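Local coordinates for type IV pilus biogenesis protein PilB (PDB 7B7P) that acts as a minor pilin of type IV pili with a direct role in adhesion, carrying a metal-binding von Willebrand factor A-like module on a pilin module, at residues N110-Y115 against G123-I128; Q159-V164 against I209-V214; Y319-T324 against G352-K357. All coordinates share one frame; numbering follows the deposited sequence.

Interaction 1: residues N110-Y115 against G123-I128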
ATOM      1  N   ASN A 110       6.237  -0.041  30.589  1.00 77.44           N
ATOM      2  CA  ASN A 110       6.899  -0.885  31.568  1.00 80.25           C
ATOM      3  C   ASN A 110       8.186  -0.178  31.967  1.00 81.01           C
ATOM      4  O   ASN A 110       8.915   0.313  31.100  1.00 83.03           O
ATOM      5  CB  ASN A 110       7.181  -2.277  30.995  1.00 80.79           C
ATOM      6  CG  ASN A 110       7.743  -3.226  32.031  1.00 88.70           C
ATOM      7  OD1 ASN A 110       8.801  -2.972  32.615  1.00 92.84           O
ATOM      8  ND2 ASN A 110       7.039  -4.330  32.268  1.00 90.93           N
ATOM      9  N   LEU A 111       8.449  -0.088  33.270  1.00 76.57           N
ATOM     10  CA  LEU A 111       9.656   0.594  33.739  1.00 83.61           C
ATOM     11  C   LEU A 111      10.065  -0.060  35.059  1.00 88.34           C
ATOM     12  O   LEU A 111       9.607   0.341  36.132  1.00 92.20           O
ATOM     13  CB  LEU A 111       9.441   2.094  33.891  1.00 78.95           C
ATOM     14  CG  LEU A 111      10.681   2.866  34.352  1.00 84.82           C
ATOM     15  CD1 LEU A 111      11.913   2.453  33.541  1.00 87.24           C
ATOM     16  CD2 LEU A 111      10.457   4.359  34.274  1.00 82.75           C
ATOM     17  N   THR A 112      10.926  -1.071  34.963  1.00 86.97           N
ATOM     18  CA  THR A 112      11.339  -1.799  36.156  1.00 95.06           C
ATOM     19  C   THR A 112      12.859  -1.809  36.328  1.00100.87           C
ATOM     20  O   THR A 112      13.566  -0.954  35.781  1.00101.27           O
ATOM     21  CB  THR A 112      10.798  -3.239  36.143  1.00 94.53           C
ATOM     22  OG1 THR A 112      11.103  -3.888  34.899  1.00 92.54           O
ATOM     23  CG2 THR A 112       9.288  -3.247  36.367  1.00 94.38           C
ATOM     24  N   GLY A 113      13.363  -2.775  37.093  1.00104.29           N
ATOM     25  CA  GLY A 113      14.760  -2.830  37.481  1.00105.89           C
ATOM     26  C   GLY A 113      14.920  -3.386  38.884  1.00109.65           C
ATOM     27  O   GLY A 113      14.100  -3.102  39.762  1.00108.30           O
ATOM     28  N   LYS A 114      15.954  -4.193  39.110  1.00111.74           N
ATOM     29  CA  LYS A 114      16.182  -4.807  40.409  1.00115.24           C
ATOM     30  C   LYS A 114      17.163  -3.978  41.231  1.00119.03           C
ATOM     31  O   LYS A 114      18.115  -3.399  40.703  1.00120.38           O
ATOM     32  CB  LYS A 114      16.687  -6.245  40.258  1.00114.36           C
ATOM     33  CG  LYS A 114      15.582  -7.264  39.986  1.00109.53           C
ATOM     34  CD  LYS A 114      15.662  -7.842  38.576  1.00104.34           C
ATOM     35  CE  LYS A 114      14.308  -8.399  38.130  1.00101.72           C
ATOM     36  NZ  LYS A 114      14.172  -8.420  36.648  1.00 95.87           N
ATOM     37  N   TYR A 115      16.920  -3.954  42.540  1.00124.44           N
ATOM     38  CA  TYR A 115      17.612  -3.050  43.467  1.00127.63           C
ATOM     39  C   TYR A 115      19.088  -3.428  43.616  1.00129.40           C
ATOM     40  O   TYR A 115      19.387  -4.598  43.879  1.00128.34           O
ATOM     41  CB  TYR A 115      16.883  -3.117  44.818  1.00125.38           C
ATOM     42  CG  TYR A 115      17.229  -2.042  45.818  1.00127.83           C
ATOM     43  CD1 TYR A 115      17.214  -0.700  45.467  1.00129.67           C
ATOM     44  CD2 TYR A 115      17.544  -2.372  47.127  1.00128.49           C
ATOM     45  CE1 TYR A 115      17.549   0.280  46.380  1.00131.10           C
ATOM     46  CE2 TYR A 115      17.859  -1.396  48.055  1.00131.48           C
ATOM     47  CZ  TYR A 115      17.859  -0.069  47.677  1.00133.22           C
ATOM     48  OH  TYR A 115      18.177   0.917  48.587  1.00130.18           O
ATOM     49  N   GLY A 123       9.300  -0.735  40.423  1.00 99.95           N
ATOM     50  CA  GLY A 123       8.715  -0.027  39.304  1.00 96.58           C
ATOM     51  C   GLY A 123       7.286  -0.412  38.983  1.00 93.45           C
ATOM     52  O   GLY A 123       6.516  -0.800  39.864  1.00 90.70           O
ATOM     53  N   ILE A 124       6.926  -0.299  37.710  1.00 90.64           N
ATOM     54  CA  ILE A 124       5.579  -0.560  37.236  1.00 84.00           C
ATOM     55  C   ILE A 124       5.665  -1.633  36.166  1.00 88.92           C
ATOM     56  O   ILE A 124       6.244  -1.407  35.093  1.00 85.35           O
ATOM     57  CB  ILE A 124       4.913   0.707  36.692  1.00 86.48           C
ATOM     58  CG1 ILE A 124       5.087   1.851  37.694  1.00 88.31           C
ATOM     59  CG2 ILE A 124       3.430   0.445  36.400  1.00 78.90           C
ATOM     60  CD1 ILE A 124       5.872   3.015  37.171  1.00 84.86           C
ATOM     61  N   ASP A 125       5.083  -2.800  36.459  1.00 91.56           N
ATOM     62  CA  ASP A 125       5.068  -3.901  35.499  1.00 92.86           C
ATOM     63  C   ASP A 125       4.341  -3.503  34.225  1.00 87.61           C
ATOM     64  O   ASP A 125       4.784  -3.827  33.115  1.00 92.51           O
ATOM     65  CB  ASP A 125       4.412  -5.141  36.124  1.00 95.13           C
ATOM     66  CG  ASP A 125       5.434  -6.118  36.694  1.00103.64           C
ATOM     67  OD1 ASP A 125       6.541  -6.222  36.110  1.00103.55           O
ATOM     68  OD2 ASP A 125       5.135  -6.776  37.722  1.00 98.22           O
ATOM     69  N   THR A 126       3.228  -2.800  34.364  1.00 78.44           N
ATOM     70  CA  THR A 126       2.506  -2.331  33.191  1.00 83.21           C
ATOM     71  C   THR A 126       1.529  -1.242  33.599  1.00 77.00           C
ATOM     72  O   THR A 126       0.762  -1.417  34.550  1.00 78.52           O
ATOM     73  CB  THR A 126       1.793  -3.498  32.498  1.00 83.89           C
ATOM     74  OG1 THR A 126       2.758  -4.248  31.743  1.00 89.67           O
ATOM     75  CG2 THR A 126       0.681  -3.002  31.576  1.00 74.66           C
ATOM     76  N   ALA A 127       1.575  -0.107  32.911  1.00 74.91           N
ATOM     77  CA  ALA A 127       0.639   0.984  33.133  1.00 73.00           C
ATOM     78  C   ALA A 127       0.035   1.390  31.797  1.00 68.81           C
ATOM     79  O   ALA A 127       0.766   1.689  30.852  1.00 69.04           O
ATOM     80  CB  ALA A 127       1.328   2.181  33.801  1.00 69.33           C
ATOM     81  N   ILE A 128      -1.287   1.380  31.721  1.00 68.40           N
ATOM     82  CA  ILE A 128      -2.011   1.741  30.511  1.00 68.22           C
ATOM     83  C   ILE A 128      -2.239   3.245  30.501  1.00 67.24           C
ATOM     84  O   ILE A 128      -2.743   3.812  31.478  1.00 71.99           O
ATOM     85  CB  ILE A 128      -3.351   0.994  30.435  1.00 70.52           C
ATOM     86  CG1 ILE A 128      -3.129  -0.471  30.079  1.00 71.87           C
ATOM     87  CG2 ILE A 128      -4.300   1.676  29.432  1.00 68.91           C
ATOM     88  CD1 ILE A 128      -2.522  -0.685  28.719  1.00 73.26           C
TER
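Asn-110 reaches across to the outer strand with its amide: CG lies anti to the backbone N (chi1 -174°), and ND2 ends up beside Asp-125 O. The modelled separation of ND2 and Asp-125 O, 2.5 Å, is doubtfully short, and the angle is poor for a hydrogen bond, so little can be built on the pair. On the other branch, OD1 receives a weak hydrogen bond from Thr-112 OG1, two residues further along the same strand and on the same side of it. Leu-111 supplies the regular pairing. Its N donates to Ile-124 O at 3.2 Å, and its O accepts from Ile-124 N, also at 3.2 Å. The two residues thus form an antiparallel hydrogen-bonded pair at the loop end of the beta hairpin formed by strands 104-112 and 124-130, which belong to a three-stranded antiparallel sheet. Leu-111 and Ile-124 present their side chains on one face, where both touch Met-20 of helix 9-27, probably part of the pilin module; branched aliphatic residues suit this cover over the helix. Leu-111 O also receives a CA-H...O contact from Gly-123 CA at 3.3 Å. Glycine fits here because a CB would run into that oxygen, and because the positive phi would jam it against the preceding carbonyl as well. Thr-112, on the face turned away from the helix, lays its methyl CG2 3.8 Å from Ile-124 O and 4.1 Å from Asp-125 OD1.

Interaction 2: residues Q159-V164 against I209-V214; sequences QMNIAV and IGNISV
Ile-162 and Ile-212 meet at the apolar centre, on the face of the sheet they share with Val-164 and Val-214. CG2 of Ile-162 lies 4.0 Å from CD1 of Ile-212. Ile-212 holds CG1 anti to its backbone N (chi1 171°), and its CD1 also lies near CG2 of Val-164. Beta-branched residues suit such a place, since they favour extended backbone and fill the space beside it. Ile-162, and Ile-209 from the preceding helix, both lean on Leu-420 of helix 402-424. The backbones run parallel and in register: Ile-162 N donates to Asn-211 O, Ser-213 N to Ile-162 O at 2.7 Å, and Val-164 N to Ser-213 O at 2.9 Å. On the other face small residues pair, Ala-163 beside Ser-213, and both touch Phe-230 of strand 230-232.

Toward the start of the strands the contact becomes polar. Asn-211 takes up positive phi, which asparagine accepts more readily than most residues, and its ND2 lies 3.2 Å from Gln-159 O. That same ND2 is 3.8 Å from Gln-159 CG, and the two amide planes are turned 75° apart. A bend at chi2 turns CD of Gln-159 toward Ile-209, and NE2 of Gln-159 donates a hydrogen bond to Ile-209 O at 2.7 Å; the oxygen lies in the glutamine amide plane, whereas the nitrogen is tilted 33° from the carbonyl plane. This bond holds the chain near the C-terminal end of helix 191-209, just before Gly-210, with positive phi, turns it toward strand 212-219. Neighbouring parallel strands 162-169 and 212-219, linked through helix 191-209, form the beta-alpha-beta crossover characteristic of the Rossmann-like von Willebrand factor A fold.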
ATOM      1  N   GLN A 159       6.643  15.635   2.596  1.00121.83           N
ATOM      2  CA  GLN A 159       6.640  14.186   2.474  1.00115.85           C
ATOM      3  C   GLN A 159       7.111  13.774   1.075  1.00115.19           C
ATOM      4  O   GLN A 159       7.459  14.603   0.225  1.00112.71           O
ATOM      5  CB  GLN A 159       5.251  13.627   2.787  1.00107.92           C
ATOM      6  CG  GLN A 159       4.202  13.863   1.688  1.00108.73           C
ATOM      7  CD  GLN A 159       2.802  14.128   2.237  1.00106.32           C
ATOM      8  OE1 GLN A 159       2.647  14.753   3.288  1.00110.37           O
ATOM      9  NE2 GLN A 159       1.777  13.659   1.522  1.00 97.54           N
ATOM     10  N   MET A 160       7.121  12.466   0.834  1.00112.50           N
ATOM     11  CA  MET A 160       7.526  11.929  -0.450  1.00100.16           C
ATOM     12  C   MET A 160       6.410  12.107  -1.479  1.00 98.21           C
ATOM     13  O   MET A 160       5.250  12.386  -1.147  1.00 96.52           O
ATOM     14  CB  MET A 160       7.909  10.465  -0.297  1.00101.49           C
ATOM     15  CG  MET A 160       9.196  10.263   0.492  1.00110.10           C
ATOM     16  SD  MET A 160      10.329  11.684   0.507  1.00126.04           S
ATOM     17  CE  MET A 160       9.824  12.568   1.990  1.00113.73           C
ATOM     18  N   ASN A 161       6.778  11.978  -2.749  1.00 92.21           N
ATOM     19  CA  ASN A 161       5.788  11.974  -3.812  1.00 87.49           C
ATOM     20  C   ASN A 161       5.298  10.551  -4.051  1.00 83.99           C
ATOM     21  O   ASN A 161       6.022   9.575  -3.830  1.00 78.14           O
ATOM     22  CB  ASN A 161       6.362  12.571  -5.097  1.00 88.86           C
ATOM     23  CG  ASN A 161       7.066  13.888  -4.848  1.00 93.51           C
ATOM     24  OD1 ASN A 161       6.427  14.885  -4.514  1.00 94.12           O
ATOM     25  ND2 ASN A 161       8.392  13.898  -4.995  1.00 95.87           N
ATOM     26  N   ILE A 162       4.045  10.443  -4.482  1.00 81.81           N
ATOM     27  CA  ILE A 162       3.394   9.157  -4.688  1.00 76.70           C
ATOM     28  C   ILE A 162       2.727   9.162  -6.055  1.00 74.90           C
ATOM     29  O   ILE A 162       1.968  10.083  -6.380  1.00 74.30           O
ATOM     30  CB  ILE A 162       2.352   8.868  -3.590  1.00 76.79           C
ATOM     31  CG1 ILE A 162       3.035   8.639  -2.238  1.00 79.03           C
ATOM     32  CG2 ILE A 162       1.481   7.695  -3.988  1.00 67.32           C
ATOM     33  CD1 ILE A 162       2.056   8.627  -1.051  1.00 82.43           C
ATOM     34  N   ALA A 163       2.988   8.127  -6.844  1.00 70.98           N
ATOM     35  CA  ALA A 163       2.316   7.943  -8.117  1.00 70.08           C
ATOM     36  C   ALA A 163       1.453   6.693  -8.057  1.00 65.12           C
ATOM     37  O   ALA A 163       1.861   5.674  -7.496  1.00 65.73           O
ATOM     38  CB  ALA A 163       3.317   7.836  -9.262  1.00 66.26           C
ATOM     39  N   VAL A 164       0.254   6.788  -8.618  1.00 59.19           N
ATOM     40  CA  VAL A 164      -0.699   5.693  -8.628  1.00 62.00           C
ATOM     41  C   VAL A 164      -1.192   5.542 -10.051  1.00 65.18           C
ATOM     42  O   VAL A 164      -1.745   6.485 -10.622  1.00 66.87           O
ATOM     43  CB  VAL A 164      -1.884   5.935  -7.676  1.00 66.58           C
ATOM     44  CG1 VAL A 164      -2.847   4.758  -7.742  1.00 63.95           C
ATOM     45  CG2 VAL A 164      -1.399   6.165  -6.244  1.00 65.20           C
ATOM     46  N   ILE A 209      -4.289  12.697   1.057  1.00 89.72           N
ATOM     47  CA  ILE A 209      -2.907  12.368   1.398  1.00 88.51           C
ATOM     48  C   ILE A 209      -1.954  13.487   0.982  1.00 93.55           C
ATOM     49  O   ILE A 209      -0.927  13.713   1.638  1.00 92.06           O
ATOM     50  CB  ILE A 209      -2.504  11.024   0.755  1.00 89.84           C
ATOM     51  CG1 ILE A 209      -3.607   9.977   0.952  1.00 88.99           C
ATOM     52  CG2 ILE A 209      -1.201  10.523   1.337  1.00 83.07           C
ATOM     53  CD1 ILE A 209      -3.190   8.567   0.590  1.00 78.57           C
ATOM     54  N   GLY A 210      -2.275  14.209  -0.097  1.00 91.43           N
ATOM     55  CA  GLY A 210      -1.370  15.200  -0.660  1.00 92.57           C
ATOM     56  C   GLY A 210      -0.132  14.619  -1.324  1.00 91.22           C
ATOM     57  O   GLY A 210       0.318  13.527  -0.961  1.00 89.29           O
ATOM     58  N   ASN A 211       0.423  15.336  -2.305  1.00 89.82           N
ATOM     59  CA  ASN A 211       1.695  14.968  -2.933  1.00 91.70           C
ATOM     60  C   ASN A 211       1.578  13.632  -3.669  1.00 85.91           C
ATOM     61  O   ASN A 211       2.421  12.737  -3.548  1.00 81.92           O
ATOM     62  CB  ASN A 211       2.824  14.936  -1.900  1.00 94.25           C
ATOM     63  CG  ASN A 211       3.925  15.911  -2.223  1.00 97.30           C
ATOM     64  OD1 ASN A 211       3.807  16.714  -3.158  1.00102.40           O
ATOM     65  ND2 ASN A 211       5.012  15.848  -1.458  1.00101.93           N
ATOM     66  N   ILE A 212       0.522  13.518  -4.464  1.00 83.18           N
ATOM     67  CA  ILE A 212       0.079  12.230  -4.964  1.00 81.39           C
ATOM     68  C   ILE A 212      -0.508  12.451  -6.350  1.00 81.89           C
ATOM     69  O   ILE A 212      -1.469  13.210  -6.510  1.00 82.91           O
ATOM     70  CB  ILE A 212      -0.938  11.578  -4.007  1.00 81.25           C
ATOM     71  CG1 ILE A 212      -1.586  10.336  -4.613  1.00 79.11           C
ATOM     72  CG2 ILE A 212      -1.969  12.593  -3.521  1.00 85.74           C
ATOM     73  CD1 ILE A 212      -2.095   9.381  -3.528  1.00 75.30           C
ATOM     74  N   SER A 213       0.100  11.829  -7.356  1.00 77.28           N
ATOM     75  CA  SER A 213      -0.376  11.961  -8.723  1.00 78.59           C
ATOM     76  C   SER A 213      -0.850  10.620  -9.266  1.00 69.33           C
ATOM     77  O   SER A 213      -0.456   9.551  -8.797  1.00 70.65           O
ATOM     78  CB  SER A 213       0.699  12.571  -9.637  1.00 78.34           C
ATOM     79  OG  SER A 213       1.980  12.152  -9.245  1.00 84.22           O
ATOM     80  N   VAL A 214      -1.733  10.699 -10.250  1.00 70.85           N
ATOM     81  CA  VAL A 214      -2.434   9.541 -10.776  1.00 71.39           C
ATOM     82  C   VAL A 214      -2.497   9.660 -12.295  1.00 73.38           C
ATOM     83  O   VAL A 214      -2.451  10.760 -12.853  1.00 71.05           O
ATOM     84  CB  VAL A 214      -3.855   9.429 -10.165  1.00 74.10           C
ATOM     85  CG1 VAL A 214      -3.824   9.596  -8.645  1.00 71.08           C
ATOM     86  CG2 VAL A 214      -4.770  10.479 -10.757  1.00 75.66           C
TER

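Interaction 3: residues Y319-T324 against G352-K357; sequences YDLSPT and GEVSKK
Leu-321 points its isobutyl group at helix 341-358 and makes the tight part of this contact. Its CG, anti to the carbonyl carbon (chi1 -53°), is carried toward the helix. CD2 lies 3.9 Å from Val-354 CG2 and equally near Glu-353 CB, while CD1 approaches that same CB from the other prong. Leucine suits the place, its two methyls spreading over Val-354 CG2 and Glu-353 CB. Val-354 is buried, and it also touches Leu-262 and Arg-263 of helix 258-270. Beside this patch, Tyr-319 CD2 lies 3.7 Å from Glu-353 CG, so the aliphatic part of the glutamate meets the ring. The two side chains cross at about a right angle, and the glutamate carboxylate is engaged instead in a weak salt bridge with Lys-356.

The solvent side is looser and depends on one long side chain. Lys-357 leaves the helix with CG anti to its backbone N (chi1 -177°) and stays extended to its end, so that CD passes 3.9 Å from Leu-321 CB before NZ donates to Leu-321 O at 2.9 Å. The ammonium stands above the carbonyl plane, 40° out of it. Lysine suits this exposed position: CD packs on Leu-321 CB, and the terminal amine can still reach the carbonyl.

The loop has its own order, an Asx turn from Asp-320 OD1 to Ser-322 N followed by an ST turn from Ser-322 OG to Thr-324 N. Asp-320 also forms a salt bridge with Arg-331, and Arg-263 of helix 258-270 binds Ser-322 O, so the loop between strands 311-314 and 332-335 rests against both helices 258-270 and 341-358.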
ATOM      1  N   TYR A 319       6.000 -13.313 -25.621  1.00 59.59           N
ATOM      2  CA  TYR A 319       5.177 -12.193 -25.217  1.00 57.34           C
ATOM      3  C   TYR A 319       5.753 -10.883 -25.728  1.00 59.46           C
ATOM      4  O   TYR A 319       6.965 -10.710 -25.838  1.00 61.48           O
ATOM      5  CB  TYR A 319       5.015 -12.190 -23.702  1.00 59.80           C
ATOM      6  CG  TYR A 319       4.251 -13.427 -23.294  1.00 59.76           C
ATOM      7  CD1 TYR A 319       2.982 -13.672 -23.802  1.00 56.31           C
ATOM      8  CD2 TYR A 319       4.812 -14.365 -22.452  1.00 55.87           C
ATOM      9  CE1 TYR A 319       2.291 -14.821 -23.466  1.00 55.93           C
ATOM     10  CE2 TYR A 319       4.127 -15.523 -22.100  1.00 55.83           C
ATOM     11  CZ  TYR A 319       2.876 -15.741 -22.611  1.00 57.19           C
ATOM     12  OH  TYR A 319       2.220 -16.884 -22.268  1.00 61.77           O
ATOM     13  N   ASP A 320       4.853  -9.972 -26.079  1.00 58.65           N
ATOM     14  CA  ASP A 320       5.206  -8.600 -26.395  1.00 52.16           C
ATOM     15  C   ASP A 320       5.581  -7.848 -25.131  1.00 59.65           C
ATOM     16  O   ASP A 320       4.727  -7.246 -24.460  1.00 62.02           O
ATOM     17  CB  ASP A 320       4.034  -7.904 -27.094  1.00 53.60           C
ATOM     18  CG  ASP A 320       4.392  -6.519 -27.608  1.00 53.89           C
ATOM     19  OD1 ASP A 320       5.557  -6.092 -27.484  1.00 55.78           O
ATOM     20  OD2 ASP A 320       3.485  -5.840 -28.114  1.00 61.97           O
ATOM     21  N   LEU A 321       6.862  -7.881 -24.806  1.00 59.50           N
ATOM     22  CA  LEU A 321       7.444  -7.155 -23.689  1.00 58.21           C
ATOM     23  C   LEU A 321       8.151  -5.873 -24.117  1.00 54.94           C
ATOM     24  O   LEU A 321       9.026  -5.393 -23.398  1.00 58.37           O
ATOM     25  CB  LEU A 321       8.427  -8.059 -22.965  1.00 57.22           C
ATOM     26  CG  LEU A 321       7.794  -9.377 -22.570  1.00 59.55           C
ATOM     27  CD1 LEU A 321       8.857 -10.225 -21.860  1.00 53.20           C
ATOM     28  CD2 LEU A 321       6.582  -9.083 -21.657  1.00 53.92           C
ATOM     29  N   SER A 322       7.824  -5.323 -25.278  1.00 56.38           N
ATOM     30  CA  SER A 322       8.571  -4.160 -25.731  1.00 60.19           C
ATOM     31  C   SER A 322       8.170  -2.909 -24.936  1.00 62.37           C
ATOM     32  O   SER A 322       7.010  -2.744 -24.556  1.00 61.78           O
ATOM     33  CB  SER A 322       8.335  -3.906 -27.222  1.00 62.24           C
ATOM     34  OG  SER A 322       8.757  -2.583 -27.548  1.00 66.27           O
ATOM     35  N   PRO A 323       9.118  -1.997 -24.696  1.00 64.89           N
ATOM     36  CA  PRO A 323       8.738  -0.678 -24.186  1.00 62.60           C
ATOM     37  C   PRO A 323       8.044   0.164 -25.224  1.00 68.00           C
ATOM     38  O   PRO A 323       7.509   1.221 -24.878  1.00 67.37           O
ATOM     39  CB  PRO A 323      10.077  -0.057 -23.771  1.00 64.51           C
ATOM     40  CG  PRO A 323      11.064  -1.167 -23.801  1.00 61.71           C
ATOM     41  CD  PRO A 323      10.576  -2.135 -24.809  1.00 66.11           C
ATOM     42  N   THR A 324       8.031  -0.279 -26.482  1.00 69.75           N
ATOM     43  CA  THR A 324       7.292   0.388 -27.546  1.00 69.87           C
ATOM     44  C   THR A 324       5.874  -0.159 -27.534  1.00 67.14           C
ATOM     45  O   THR A 324       5.659  -1.361 -27.721  1.00 69.75           O
ATOM     46  CB  THR A 324       7.959   0.156 -28.911  1.00 76.70           C
ATOM     47  OG1 THR A 324       9.232   0.817 -28.942  1.00 69.34           O
ATOM     48  CG2 THR A 324       7.081   0.703 -30.035  1.00 69.34           C
ATOM     49  N   GLY A 352       2.569 -11.910 -15.779  1.00 55.31           N
ATOM     50  CA  GLY A 352       3.745 -12.169 -14.976  1.00 55.86           C
ATOM     51  C   GLY A 352       5.028 -11.754 -15.681  1.00 56.51           C
ATOM     52  O   GLY A 352       5.931 -11.185 -15.060  1.00 53.72           O
ATOM     53  N   GLU A 353       5.129 -12.021 -16.988  1.00 58.45           N
ATOM     54  CA  GLU A 353       6.327 -11.574 -17.706  1.00 59.45           C
ATOM     55  C   GLU A 353       6.421 -10.056 -17.703  1.00 55.44           C
ATOM     56  O   GLU A 353       7.503  -9.503 -17.499  1.00 54.91           O
ATOM     57  CB  GLU A 353       6.349 -12.097 -19.144  1.00 55.92           C
ATOM     58  CG  GLU A 353       6.554 -13.572 -19.252  1.00 63.63           C
ATOM     59  CD  GLU A 353       7.737 -14.066 -18.412  1.00 72.36           C
ATOM     60  OE1 GLU A 353       8.874 -13.624 -18.662  1.00 79.28           O
ATOM     61  OE2 GLU A 353       7.525 -14.886 -17.490  1.00 76.49           O
ATOM     62  N   VAL A 354       5.287  -9.366 -17.878  1.00 51.82           N
ATOM     63  CA  VAL A 354       5.302  -7.906 -17.840  1.00 55.93           C
ATOM     64  C   VAL A 354       5.778  -7.412 -16.480  1.00 53.71           C
ATOM     65  O   VAL A 354       6.605  -6.496 -16.385  1.00 52.68           O
ATOM     66  CB  VAL A 354       3.912  -7.343 -18.189  1.00 57.19           C
ATOM     67  CG1 VAL A 354       3.826  -5.888 -17.774  1.00 51.27           C
ATOM     68  CG2 VAL A 354       3.617  -7.513 -19.682  1.00 51.74           C
ATOM     69  N   SER A 355       5.294  -8.037 -15.409  1.00 56.82           N
ATOM     70  CA  SER A 355       5.662  -7.608 -14.063  1.00 58.60           C
ATOM     71  C   SER A 355       7.157  -7.766 -13.815  1.00 53.29           C
ATOM     72  O   SER A 355       7.790  -6.892 -13.211  1.00 54.72           O
ATOM     73  CB  SER A 355       4.869  -8.406 -13.022  1.00 59.21           C
ATOM     74  OG  SER A 355       5.118  -7.889 -11.722  1.00 62.02           O
ATOM     75  N   LYS A 356       7.738  -8.867 -14.270  1.00 54.40           N
ATOM     76  CA  LYS A 356       9.174  -9.062 -14.078  1.00 59.61           C
ATOM     77  C   LYS A 356       9.993  -8.019 -14.832  1.00 57.96           C
ATOM     78  O   LYS A 356      11.022  -7.556 -14.343  1.00 66.53           O
ATOM     79  CB  LYS A 356       9.568 -10.469 -14.508  1.00 59.34           C
ATOM     80  CG  LYS A 356       9.293 -11.514 -13.449  1.00 66.06           C
ATOM     81  CD  LYS A 356       8.792 -12.793 -14.059  1.00 68.85           C
ATOM     82  CE  LYS A 356       9.894 -13.529 -14.751  1.00 73.11           C
ATOM     83  NZ  LYS A 356       9.566 -14.994 -14.771  1.00 82.35           N
ATOM     84  N   LYS A 357       9.551  -7.620 -16.016  1.00 59.28           N
ATOM     85  CA  LYS A 357      10.345  -6.664 -16.770  1.00 59.40           C
ATOM     86  C   LYS A 357      10.133  -5.221 -16.307  1.00 61.88           C
ATOM     87  O   LYS A 357      11.096  -4.448 -16.254  1.00 62.92           O
ATOM     88  CB  LYS A 357      10.035  -6.778 -18.257  1.00 59.32           C
ATOM     89  CG  LYS A 357      10.887  -5.849 -19.098  1.00 60.49           C
ATOM     90  CD  LYS A 357      10.824  -6.178 -20.566  1.00 58.25           C
ATOM     91  CE  LYS A 357      11.860  -5.349 -21.353  1.00 60.72           C
ATOM     92  NZ  LYS A 357      11.861  -5.782 -22.770  1.00 63.98           N
TER

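The three contacts follow one another along the chain without overlap, and none touches another. Interaction 1 lies in the three-stranded sheet against helix 9-27, probably in the pilin part of this bimodular protein; its centre is about 43 Å from that of interaction 2 and about 57 Å from that of interaction 3, on the opposite side of the chain's centre from the latter. Interactions 2 and 3, with centres about 26 Å apart, are consistent with a place in the von Willebrand factor A-like part: one pairs strands of its central sheet, the other attaches a peripheral loop to helix 341-358, which leads into strand 364-370 of the same sheet. Interaction 1 thus probably falls in one module and interactions 2 and 3 in the other.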